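Local coordinates for protein prolyl-ACP dehydrogenase (Oscillatoria sp., PDB 4IRN) that oxidises prolyl-acyl carrier protein with FAD as cofactor, in the biosynthesis of the cyanotoxin anatoxin-a, at residues A[149-152]-A[157-160]; A[363-368]-A[395-400]. All coordinates share one frame; numbering follows the deposited sequence.

Contact 1: A[149-152]-A[157-160]; sequences PLLC and IASH. With FAD (flavin-adenine dinucleotide), chain I.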
ATOM      1  N   PRO A 149     -35.483   7.285 -29.912  1.00 24.30           N
ATOM      2  CA  PRO A 149     -36.257   8.443 -29.445  1.00 23.83           C
ATOM      3  C   PRO A 149     -37.016   8.163 -28.143  1.00 26.35           C
ATOM      4  O   PRO A 149     -37.160   9.058 -27.306  1.00 24.36           O
ATOM      5  CB  PRO A 149     -37.194   8.729 -30.623  1.00 25.47           C
ATOM      6  CG  PRO A 149     -36.527   8.143 -31.797  1.00 30.24           C
ATOM      7  CD  PRO A 149     -35.915   6.888 -31.266  1.00 26.20           C
ATOM      8  N   LEU A 150     -37.441   6.905 -27.950  1.00 23.95           N
ATOM      9  CA  LEU A 150     -38.160   6.466 -26.749  1.00 24.50           C
ATOM     10  C   LEU A 150     -37.302   6.490 -25.490  1.00 29.21           C
ATOM     11  O   LEU A 150     -37.777   6.931 -24.446  1.00 29.43           O
ATOM     12  CB  LEU A 150     -38.733   5.061 -26.940  1.00 24.42           C
ATOM     13  CG  LEU A 150     -39.980   4.940 -27.790  1.00 29.64           C
ATOM     14  CD1 LEU A 150     -40.239   3.509 -28.117  1.00 29.20           C
ATOM     15  CD2 LEU A 150     -41.199   5.514 -27.070  1.00 34.62           C
ATOM     16  N   LEU A 151     -36.062   5.985 -25.575  1.00 25.41           N
ATOM     17  CA  LEU A 151     -35.133   5.943 -24.444  1.00 24.91           C
ATOM     18  C   LEU A 151     -34.655   7.348 -24.077  1.00 28.01           C
ATOM     19  O   LEU A 151     -34.522   7.695 -22.907  1.00 26.62           O
ATOM     20  CB  LEU A 151     -33.923   5.055 -24.800  1.00 24.87           C
ATOM     21  CG  LEU A 151     -34.190   3.585 -25.118  1.00 29.05           C
ATOM     22  CD1 LEU A 151     -32.913   2.874 -25.505  1.00 29.41           C
ATOM     23  CD2 LEU A 151     -34.850   2.875 -23.950  1.00 30.65           C
ATOM     24  N   CYS A 152     -34.409   8.127 -25.098  1.00 22.71           N
ATOM     25  CA  CYS A 152     -33.947   9.486 -25.131  1.00 22.40           C
ATOM     26  C   CYS A 152     -34.962  10.455 -24.503  1.00 26.68           C
ATOM     27  O   CYS A 152     -34.579  11.284 -23.662  1.00 25.94           O
ATOM     28  CB  CYS A 152     -33.697   9.824 -26.596  1.00 23.13           C
ATOM     29  SG  CYS A 152     -32.494  11.116 -26.856  1.00 27.56           S
ATOM     30  N   ILE A 157     -37.169   3.068 -20.147  1.00 19.23           N
ATOM     31  CA  ILE A 157     -35.953   2.701 -19.441  1.00 17.98           C
ATOM     32  C   ILE A 157     -35.417   1.405 -20.028  1.00 22.03           C
ATOM     33  O   ILE A 157     -36.191   0.544 -20.453  1.00 21.57           O
ATOM     34  CB  ILE A 157     -36.199   2.649 -17.910  1.00 21.52           C
ATOM     35  CG1 ILE A 157     -36.467   4.059 -17.376  1.00 21.15           C
ATOM     36  CG2 ILE A 157     -35.044   2.025 -17.146  1.00 21.23           C
ATOM     37  CD1 ILE A 157     -37.734   4.221 -16.650  1.00 28.82           C
ATOM     38  N   ALA A 158     -34.093   1.296 -20.116  1.00 18.77           N
ATOM     39  CA  ALA A 158     -33.472   0.109 -20.674  1.00 18.55           C
ATOM     40  C   ALA A 158     -32.563  -0.617 -19.676  1.00 21.99           C
ATOM     41  O   ALA A 158     -32.002   0.001 -18.767  1.00 20.60           O
ATOM     42  CB  ALA A 158     -32.726   0.445 -21.956  1.00 19.09           C
ATOM     43  N   SER A 159     -32.468  -1.943 -19.841  1.00 18.45           N
ATOM     44  CA  SER A 159     -31.660  -2.843 -19.042  1.00 17.72           C
ATOM     45  C   SER A 159     -30.731  -3.622 -19.951  1.00 22.45           C
ATOM     46  O   SER A 159     -31.067  -3.901 -21.106  1.00 22.21           O
ATOM     47  CB  SER A 159     -32.544  -3.803 -18.253  1.00 19.65           C
ATOM     48  OG  SER A 159     -33.092  -3.164 -17.115  1.00 27.74           O
ATOM     49  N   HIS A 160     -29.548  -3.946 -19.428  1.00 19.90           N
ATOM     50  CA  HIS A 160     -28.520  -4.709 -20.110  1.00 20.34           C
ATOM     51  C   HIS A 160     -28.384  -6.011 -19.316  1.00 24.70           C
ATOM     52  O   HIS A 160     -27.938  -5.980 -18.169  1.00 25.03           O
ATOM     53  CB  HIS A 160     -27.211  -3.893 -20.150  1.00 21.59           C
ATOM     54  CG  HIS A 160     -26.019  -4.614 -20.708  1.00 25.48           C
ATOM     55  ND1 HIS A 160     -25.167  -5.328 -19.870  1.00 27.56           N
ATOM     56  CD2 HIS A 160     -25.569  -4.715 -21.973  1.00 27.43           C
ATOM     57  CE1 HIS A 160     -24.228  -5.821 -20.655  1.00 26.96           C
ATOM     58  NE2 HIS A 160     -24.429  -5.486 -21.924  1.00 27.22           N
TER
HETATM   59  PA  FAD I 400     -17.143 -14.008 -10.505  1.00 24.14           P
HETATM   60  O1A FAD I 400     -17.089 -13.619 -11.929  1.00 23.50           O
HETATM   61  O2A FAD I 400     -17.925 -15.219 -10.023  1.00 25.58           O
HETATM   62  O5B FAD I 400     -15.682 -14.293  -9.978  1.00 24.59           O
HETATM   63  C5B FAD I 400     -15.460 -14.568  -8.585  1.00 26.25           C
HETATM   64  C4B FAD I 400     -14.187 -13.883  -8.169  1.00 27.38           C
HETATM   65  O4B FAD I 400     -13.071 -14.523  -8.809  1.00 26.52           O
HETATM   66  C3B FAD I 400     -14.118 -12.388  -8.484  1.00 29.43           C
HETATM   67  O3B FAD I 400     -13.971 -11.659  -7.274  1.00 30.47           O
HETATM   68  C2B FAD I 400     -12.920 -12.213  -9.433  1.00 27.73           C
HETATM   69  O2B FAD I 400     -12.007 -11.271  -8.891  1.00 28.94           O
HETATM   70  C1B FAD I 400     -12.234 -13.580  -9.455  1.00 25.74           C
HETATM   71  N9A FAD I 400     -11.918 -14.071 -10.796  1.00 21.36           N
HETATM   72  C8A FAD I 400     -12.782 -14.656 -11.682  1.00 19.70           C
HETATM   73  N7A FAD I 400     -12.241 -14.950 -12.841  1.00 20.98           N
HETATM   74  C5A FAD I 400     -10.929 -14.531 -12.711  1.00 21.60           C
HETATM   75  C6A FAD I 400      -9.826 -14.549 -13.601  1.00 22.81           C
HETATM   76  N6A FAD I 400      -9.878 -15.035 -14.842  1.00 23.64           N
HETATM   77  N1A FAD I 400      -8.657 -14.033 -13.162  1.00 22.91           N
HETATM   78  C2A FAD I 400      -8.596 -13.550 -11.919  1.00 22.30           C
HETATM   79  N3A FAD I 400      -9.559 -13.495 -10.994  1.00 22.60           N
HETATM   80  C4A FAD I 400     -10.710 -13.992 -11.450  1.00 22.64           C
HETATM   81  N1  FAD I 400     -24.397  -7.614 -15.203  1.00 21.10           N
HETATM   82  C2  FAD I 400     -25.188  -7.455 -16.318  1.00 20.49           C
HETATM   83  O2  FAD I 400     -25.081  -8.215 -17.281  1.00 22.20           O
HETATM   84  N3  FAD I 400     -26.143  -6.442 -16.363  1.00 20.03           N
HETATM   85  C4  FAD I 400     -26.396  -5.538 -15.360  1.00 21.78           C
HETATM   86  O4  FAD I 400     -27.270  -4.683 -15.511  1.00 22.91           O
HETATM   87  C4X FAD I 400     -25.564  -5.708 -14.168  1.00 22.15           C
HETATM   88  N5  FAD I 400     -25.768  -4.903 -13.149  1.00 21.20           N
HETATM   89  C5X FAD I 400     -25.014  -5.117 -11.995  1.00 20.63           C
HETATM   90  C6  FAD I 400     -25.219  -4.267 -10.904  1.00 18.31           C
HETATM   91  C7  FAD I 400     -24.489  -4.409  -9.729  1.00 16.93           C
HETATM   92  C7M FAD I 400     -24.674  -3.416  -8.611  1.00 15.27           C
HETATM   93  C8  FAD I 400     -23.538  -5.448  -9.629  1.00 18.04           C
HETATM   94  C8M FAD I 400     -22.714  -5.645  -8.384  1.00 17.39           C
HETATM   95  C9  FAD I 400     -23.344  -6.305 -10.704  1.00 19.55           C
HETATM   96  C9A FAD I 400     -24.055  -6.160 -11.892  1.00 22.04           C
HETATM   97  N10 FAD I 400     -23.866  -7.010 -13.018  1.00 23.91           N
HETATM   98  C10 FAD I 400     -24.584  -6.800 -14.168  1.00 22.91           C
HETATM   99  C1' FAD I 400     -22.952  -8.169 -12.899  1.00 26.51           C
HETATM  100  C2' FAD I 400     -21.521  -7.685 -12.713  1.00 29.45           C
HETATM  101  O2' FAD I 400     -20.949  -7.252 -13.945  1.00 30.07           O
HETATM  102  C3' FAD I 400     -20.674  -8.763 -12.038  1.00 29.38           C
HETATM  103  O3' FAD I 400     -20.286  -8.312 -10.742  1.00 29.25           O
HETATM  104  C4' FAD I 400     -19.432  -9.181 -12.825  1.00 28.98           C
HETATM  105  O4' FAD I 400     -19.814  -9.686 -14.107  1.00 28.06           O
HETATM  106  C5' FAD I 400     -18.543 -10.152 -12.068  1.00 28.52           C
HETATM  107  O5' FAD I 400     -19.206 -11.416 -11.898  1.00 28.90           O
HETATM  108  P   FAD I 400     -19.270 -12.096 -10.443  1.00 26.31           P
HETATM  109  O1P FAD I 400     -19.496 -11.092  -9.376  1.00 26.16           O
HETATM  110  O2P FAD I 400     -20.309 -13.136 -10.787  1.00 27.05           O
HETATM  111  O3P FAD I 400     -17.928 -12.750  -9.865  1.00 27.17           O
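Leu-151 meets Ala-158 through a single branch. The methyl CD2 of Leu-151 lies 3.8 Å from CB of Ala-158. The CB of Ala-158 points toward the helix, so one methyl group faces another. CG of Leu-151 is anti to its carbonyl carbon (chi1 -61°), and this swings the end of the side chain toward the strand. CD2 of Leu-151 also lies 4.2 Å from C of Ile-157. CB of Ile-157 points away from the helix, so this residue contributes backbone here. Leu-151 and Ala-158 are both buried; helix 118-138 meets the first with Glu-132 and the second with Cys-131. The contact joins the last turn of helix 141-153 to the first strand of the middle beta domain of the acyl-CoA dehydrogenase fold. Backbone bonds from Ile-157 and Ser-159 join this strand, outermost in the sheet within the chain, to its neighbour 202-208. Further along, His-160 serves the cofactor with its backbone. O of His-160 accepts a hydrogen bond of 2.6 Å from N3 of FAD, with an N-H...O angle of 159°. The imidazole ring has the flavin N3 at its edge, 3.8 Å from ND1 of His-160.

Contact 2: A[363-368]-A[395-400]; sequences AWVQSC and ASKFYS. With FAD (flavin-adenine dinucleotide), chain I.
Ser-396 meets the indole of Trp-364. OG of Ser-396 lies 3.9 Å from CE3 of Trp-364 and approaches the ring obliquely. CB of Ser-396 is close to the same carbon, CE3 of Trp-364, at 4.2 Å. The Trp-364 ring is carried toward the loop with CG anti to the backbone N (chi1 -166°). OG of Ser-396 has its hydrogen bond with the carbonyl O of Ala-393. Lys-397 comes next. Its chain bends at chi3 (92°) and crosses the side chain of Val-365 at about a right angle. There CD of Lys-397 lies 4.0 Å from CG2 of Val-365. The amine continues past this apolar contact to a salt bridge with Glu-373 of the second subunit. Helix 350-375 belongs to the C-terminal helical domain of the acyl-CoA dehydrogenase fold. The loop 395-400 connects helix 386-395 to helix 403-414 and runs alongside the FAD. Phe-398 turns its backbone to the cofactor. O of Phe-398 accepts a 3.0 Å hydrogen bond from the ribityl hydroxyl O3' of FAD. CB of Phe-398 lies 3.8 Å from the flavin methyl C8M. The backbone is folded tightly here: O of Ala-395 accepts from both Phe-398 N and Tyr-399 N. Tyr-399 then folds back over Ser-396, whose CA sits 3.6 Å above one face of the Tyr-399 ring, offset toward the rim. OH of Tyr-399 lies at the edge of the Trp-364 ring, near its plane, 4.4 Å from CZ3. The ring of Tyr-399 also stacks with Phe-122 of the FAD pocket. Ser-400 places OG at the edge of the Tyr-399 ring, in plane.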
ATOM      1  N   ALA A 363      -9.906   4.282  -6.409  1.00 13.53           N
ATOM      2  CA  ALA A 363      -9.640   5.638  -5.958  1.00 13.24           C
ATOM      3  C   ALA A 363     -10.849   6.169  -5.169  1.00 18.46           C
ATOM      4  O   ALA A 363     -10.676   6.772  -4.102  1.00 19.02           O
ATOM      5  CB  ALA A 363      -9.367   6.528  -7.158  1.00 13.87           C
ATOM      6  N   TRP A 364     -12.068   5.895  -5.679  1.00 14.36           N
ATOM      7  CA  TRP A 364     -13.328   6.291  -5.068  1.00 14.10           C
ATOM      8  C   TRP A 364     -13.531   5.665  -3.685  1.00 16.22           C
ATOM      9  O   TRP A 364     -13.868   6.385  -2.750  1.00 13.91           O
ATOM     10  CB  TRP A 364     -14.514   5.970  -5.997  1.00 13.29           C
ATOM     11  CG  TRP A 364     -15.814   6.629  -5.617  1.00 14.75           C
ATOM     12  CD1 TRP A 364     -15.990   7.695  -4.775  1.00 17.83           C
ATOM     13  CD2 TRP A 364     -17.115   6.276  -6.094  1.00 14.65           C
ATOM     14  NE1 TRP A 364     -17.326   8.005  -4.675  1.00 17.44           N
ATOM     15  CE2 TRP A 364     -18.040   7.156  -5.478  1.00 18.76           C
ATOM     16  CE3 TRP A 364     -17.599   5.283  -6.965  1.00 15.98           C
ATOM     17  CZ2 TRP A 364     -19.416   7.084  -5.720  1.00 18.00           C
ATOM     18  CZ3 TRP A 364     -18.962   5.215  -7.210  1.00 17.61           C
ATOM     19  CH2 TRP A 364     -19.854   6.115  -6.601  1.00 18.34           C
ATOM     20  N   VAL A 365     -13.309   4.345  -3.560  1.00 13.56           N
ATOM     21  CA  VAL A 365     -13.463   3.589  -2.309  1.00 13.82           C
ATOM     22  C   VAL A 365     -12.504   4.118  -1.249  1.00 18.33           C
ATOM     23  O   VAL A 365     -12.915   4.396  -0.128  1.00 18.48           O
ATOM     24  CB  VAL A 365     -13.306   2.056  -2.554  1.00 17.82           C
ATOM     25  CG1 VAL A 365     -13.106   1.287  -1.255  1.00 17.35           C
ATOM     26  CG2 VAL A 365     -14.495   1.496  -3.323  1.00 17.75           C
ATOM     27  N   GLN A 366     -11.238   4.293  -1.636  1.00 14.74           N
ATOM     28  CA  GLN A 366     -10.160   4.782  -0.795  1.00 14.56           C
ATOM     29  C   GLN A 366     -10.410   6.186  -0.282  1.00 19.36           C
ATOM     30  O   GLN A 366     -10.238   6.418   0.914  1.00 19.87           O
ATOM     31  CB  GLN A 366      -8.812   4.651  -1.524  1.00 16.24           C
ATOM     32  CG  GLN A 366      -7.576   4.798  -0.635  1.00 38.55           C
ATOM     33  CD  GLN A 366      -7.546   3.922   0.586  1.00 51.17           C
ATOM     34  OE1 GLN A 366      -7.632   2.691   0.500  1.00 44.99           O
ATOM     35  NE2 GLN A 366      -7.379   4.555   1.746  1.00 38.64           N
ATOM     36  N   SER A 367     -10.838   7.114  -1.165  1.00 15.95           N
ATOM     37  CA  SER A 367     -11.139   8.505  -0.804  1.00 15.53           C
ATOM     38  C   SER A 367     -12.341   8.601   0.139  1.00 20.91           C
ATOM     39  O   SER A 367     -12.333   9.434   1.050  1.00 21.19           O
ATOM     40  CB  SER A 367     -11.352   9.358  -2.046  1.00 18.54           C
ATOM     41  OG  SER A 367     -10.161   9.456  -2.809  1.00 28.23           O
ATOM     42  N   CYS A 368     -13.345   7.722  -0.047  1.00 18.37           N
ATOM     43  CA  CYS A 368     -14.538   7.635   0.805  1.00 18.97           C
ATOM     44  C   CYS A 368     -14.145   7.207   2.211  1.00 23.92           C
ATOM     45  O   CYS A 368     -14.605   7.791   3.188  1.00 23.53           O
ATOM     46  CB  CYS A 368     -15.564   6.679   0.211  1.00 19.47           C
ATOM     47  SG  CYS A 368     -16.505   7.369  -1.170  1.00 23.65           S
ATOM     48  N   ALA A 395     -19.696  -0.902  -4.983  1.00 14.92           N
ATOM     49  CA  ALA A 395     -20.394  -1.443  -6.154  1.00 13.95           C
ATOM     50  C   ALA A 395     -19.556  -1.356  -7.436  1.00 15.52           C
ATOM     51  O   ALA A 395     -19.525  -2.318  -8.204  1.00 13.54           O
ATOM     52  CB  ALA A 395     -21.717  -0.727  -6.351  1.00 14.59           C
ATOM     53  N   SER A 396     -18.834  -0.219  -7.621  1.00 12.05           N
ATOM     54  CA  SER A 396     -17.971   0.080  -8.771  1.00 11.95           C
ATOM     55  C   SER A 396     -16.854  -0.935  -8.982  1.00 15.06           C
ATOM     56  O   SER A 396     -16.339  -1.033 -10.091  1.00 14.85           O
ATOM     57  CB  SER A 396     -17.408   1.495  -8.669  1.00 16.35           C
ATOM     58  OG  SER A 396     -16.457   1.611  -7.624  1.00 28.32           O
ATOM     59  N   LYS A 397     -16.501  -1.695  -7.929  1.00 11.84           N
ATOM     60  CA  LYS A 397     -15.471  -2.740  -7.943  1.00 11.77           C
ATOM     61  C   LYS A 397     -16.036  -4.057  -8.495  1.00 17.71           C
ATOM     62  O   LYS A 397     -15.267  -4.998  -8.719  1.00 17.02           O
ATOM     63  CB  LYS A 397     -14.886  -2.948  -6.535  1.00 12.66           C
ATOM     64  CG  LYS A 397     -14.059  -1.767  -6.051  1.00 15.15           C
ATOM     65  CD  LYS A 397     -13.383  -2.025  -4.737  1.00 26.23           C
ATOM     66  CE  LYS A 397     -12.000  -2.586  -4.902  1.00 44.43           C
ATOM     67  NZ  LYS A 397     -11.301  -2.583  -3.597  1.00 58.01           N
ATOM     68  N   PHE A 398     -17.376  -4.113  -8.727  1.00 14.95           N
ATOM     69  CA  PHE A 398     -18.071  -5.304  -9.234  1.00 14.85           C
ATOM     70  C   PHE A 398     -18.796  -5.095 -10.561  1.00 19.52           C
ATOM     71  O   PHE A 398     -18.662  -5.946 -11.450  1.00 18.80           O
ATOM     72  CB  PHE A 398     -18.976  -5.919  -8.158  1.00 16.33           C
ATOM     73  CG  PHE A 398     -18.234  -6.168  -6.868  1.00 18.09           C
ATOM     74  CD1 PHE A 398     -17.251  -7.149  -6.791  1.00 20.90           C
ATOM     75  CD2 PHE A 398     -18.466  -5.377  -5.750  1.00 20.94           C
ATOM     76  CE1 PHE A 398     -16.540  -7.359  -5.613  1.00 21.89           C
ATOM     77  CE2 PHE A 398     -17.757  -5.588  -4.568  1.00 23.96           C
ATOM     78  CZ  PHE A 398     -16.796  -6.574  -4.511  1.00 22.26           C
ATOM     79  N   TYR A 399     -19.542  -3.970 -10.723  1.00 16.13           N
ATOM     80  CA  TYR A 399     -20.185  -3.703 -12.011  1.00 15.45           C
ATOM     81  C   TYR A 399     -19.149  -3.215 -13.016  1.00 20.42           C
ATOM     82  O   TYR A 399     -18.104  -2.692 -12.605  1.00 21.43           O
ATOM     83  CB  TYR A 399     -21.424  -2.800 -11.906  1.00 15.92           C
ATOM     84  CG  TYR A 399     -21.189  -1.382 -11.445  1.00 16.51           C
ATOM     85  CD1 TYR A 399     -20.670  -0.423 -12.311  1.00 18.09           C
ATOM     86  CD2 TYR A 399     -21.634  -0.955 -10.198  1.00 16.81           C
ATOM     87  CE1 TYR A 399     -20.500   0.899 -11.909  1.00 17.91           C
ATOM     88  CE2 TYR A 399     -21.487   0.370  -9.793  1.00 17.22           C
ATOM     89  CZ  TYR A 399     -20.909   1.290 -10.646  1.00 20.29           C
ATOM     90  OH  TYR A 399     -20.764   2.591 -10.234  1.00 16.15           O
ATOM     91  N   SER A 400     -19.401  -3.456 -14.324  1.00 16.63           N
ATOM     92  CA  SER A 400     -18.511  -3.148 -15.463  1.00 16.49           C
ATOM     93  C   SER A 400     -17.250  -4.040 -15.447  1.00 22.19           C
ATOM     94  O   SER A 400     -16.315  -3.813 -16.217  1.00 22.20           O
ATOM     95  CB  SER A 400     -18.140  -1.661 -15.507  1.00 19.37           C
ATOM     96  OG  SER A 400     -19.279  -0.817 -15.434  1.00 28.33           O
TER
HETATM   97  PA  FAD I 400     -17.143 -14.008 -10.505  1.00 24.14           P
HETATM   98  O1A FAD I 400     -17.089 -13.619 -11.929  1.00 23.50           O
HETATM   99  O2A FAD I 400     -17.925 -15.219 -10.023  1.00 25.58           O
HETATM  100  O5B FAD I 400     -15.682 -14.293  -9.978  1.00 24.59           O
HETATM  101  C5B FAD I 400     -15.460 -14.568  -8.585  1.00 26.25           C
HETATM  102  C4B FAD I 400     -14.187 -13.883  -8.169  1.00 27.38           C
HETATM  103  O4B FAD I 400     -13.071 -14.523  -8.809  1.00 26.52           O
HETATM  104  C3B FAD I 400     -14.118 -12.388  -8.484  1.00 29.43           C
HETATM  105  O3B FAD I 400     -13.971 -11.659  -7.274  1.00 30.47           O
HETATM  106  C2B FAD I 400     -12.920 -12.213  -9.433  1.00 27.73           C
HETATM  107  O2B FAD I 400     -12.007 -11.271  -8.891  1.00 28.94           O
HETATM  108  C1B FAD I 400     -12.234 -13.580  -9.455  1.00 25.74           C
HETATM  109  N9A FAD I 400     -11.918 -14.071 -10.796  1.00 21.36           N
HETATM  110  C8A FAD I 400     -12.782 -14.656 -11.682  1.00 19.70           C
HETATM  111  N7A FAD I 400     -12.241 -14.950 -12.841  1.00 20.98           N
HETATM  112  C5A FAD I 400     -10.929 -14.531 -12.711  1.00 21.60           C
HETATM  113  C6A FAD I 400      -9.826 -14.549 -13.601  1.00 22.81           C
HETATM  114  N6A FAD I 400      -9.878 -15.035 -14.842  1.00 23.64           N
HETATM  115  N1A FAD I 400      -8.657 -14.033 -13.162  1.00 22.91           N
HETATM  116  C2A FAD I 400      -8.596 -13.550 -11.919  1.00 22.30           C
HETATM  117  N3A FAD I 400      -9.559 -13.495 -10.994  1.00 22.60           N
HETATM  118  C4A FAD I 400     -10.710 -13.992 -11.450  1.00 22.64           C
HETATM  119  N1  FAD I 400     -24.397  -7.614 -15.203  1.00 21.10           N
HETATM  120  C2  FAD I 400     -25.188  -7.455 -16.318  1.00 20.49           C
HETATM  121  O2  FAD I 400     -25.081  -8.215 -17.281  1.00 22.20           O
HETATM  122  N3  FAD I 400     -26.143  -6.442 -16.363  1.00 20.03           N
HETATM  123  C4  FAD I 400     -26.396  -5.538 -15.360  1.00 21.78           C
HETATM  124  O4  FAD I 400     -27.270  -4.683 -15.511  1.00 22.91           O
HETATM  125  C4X FAD I 400     -25.564  -5.708 -14.168  1.00 22.15           C
HETATM  126  N5  FAD I 400     -25.768  -4.903 -13.149  1.00 21.20           N
HETATM  127  C5X FAD I 400     -25.014  -5.117 -11.995  1.00 20.63           C
HETATM  128  C6  FAD I 400     -25.219  -4.267 -10.904  1.00 18.31           C
HETATM  129  C7  FAD I 400     -24.489  -4.409  -9.729  1.00 16.93           C
HETATM  130  C7M FAD I 400     -24.674  -3.416  -8.611  1.00 15.27           C
HETATM  131  C8  FAD I 400     -23.538  -5.448  -9.629  1.00 18.04           C
HETATM  132  C8M FAD I 400     -22.714  -5.645  -8.384  1.00 17.39           C
HETATM  133  C9  FAD I 400     -23.344  -6.305 -10.704  1.00 19.55           C
HETATM  134  C9A FAD I 400     -24.055  -6.160 -11.892  1.00 22.04           C
HETATM  135  N10 FAD I 400     -23.866  -7.010 -13.018  1.00 23.91           N
HETATM  136  C10 FAD I 400     -24.584  -6.800 -14.168  1.00 22.91           C
HETATM  137  C1' FAD I 400     -22.952  -8.169 -12.899  1.00 26.51           C
HETATM  138  C2' FAD I 400     -21.521  -7.685 -12.713  1.00 29.45           C
HETATM  139  O2' FAD I 400     -20.949  -7.252 -13.945  1.00 30.07           O
HETATM  140  C3' FAD I 400     -20.674  -8.763 -12.038  1.00 29.38           C
HETATM  141  O3' FAD I 400     -20.286  -8.312 -10.742  1.00 29.25           O
HETATM  142  C4' FAD I 400     -19.432  -9.181 -12.825  1.00 28.98           C
HETATM  143  O4' FAD I 400     -19.814  -9.686 -14.107  1.00 28.06           O
HETATM  144  C5' FAD I 400     -18.543 -10.152 -12.068  1.00 28.52           C
HETATM  145  O5' FAD I 400     -19.206 -11.416 -11.898  1.00 28.90           O
HETATM  146  P   FAD I 400     -19.270 -12.096 -10.443  1.00 26.31           P
HETATM  147  O1P FAD I 400     -19.496 -11.092  -9.376  1.00 26.16           O
HETATM  148  O2P FAD I 400     -20.309 -13.136 -10.787  1.00 27.05           O
HETATM  149  O3P FAD I 400     -17.928 -12.750  -9.865  1.00 27.17           O

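In the fold
Contact 1 is complete in sequence well before contact 2 begins. Their centres are 25 Å apart, and the centre of the chain lies between them. Their nearest atoms are about 8 Å apart, so the two do not touch. They share no helix or strand. Contact 1 joins helix 141-153 to strand 158-161, at the passage from the N-terminal helices to the beta domain. Contact 2 lies in the C-terminal helical domain, on helix 350-375 and a loop. What they have in common is one FAD. His-160 O bonds to the flavin N3. Phe-398 O bonds to the ribityl O3', and residues 398-399 also lie against the dimethylbenzene end of the flavin. His-305 and Ala-377 of the second subunit also bond to this FAD.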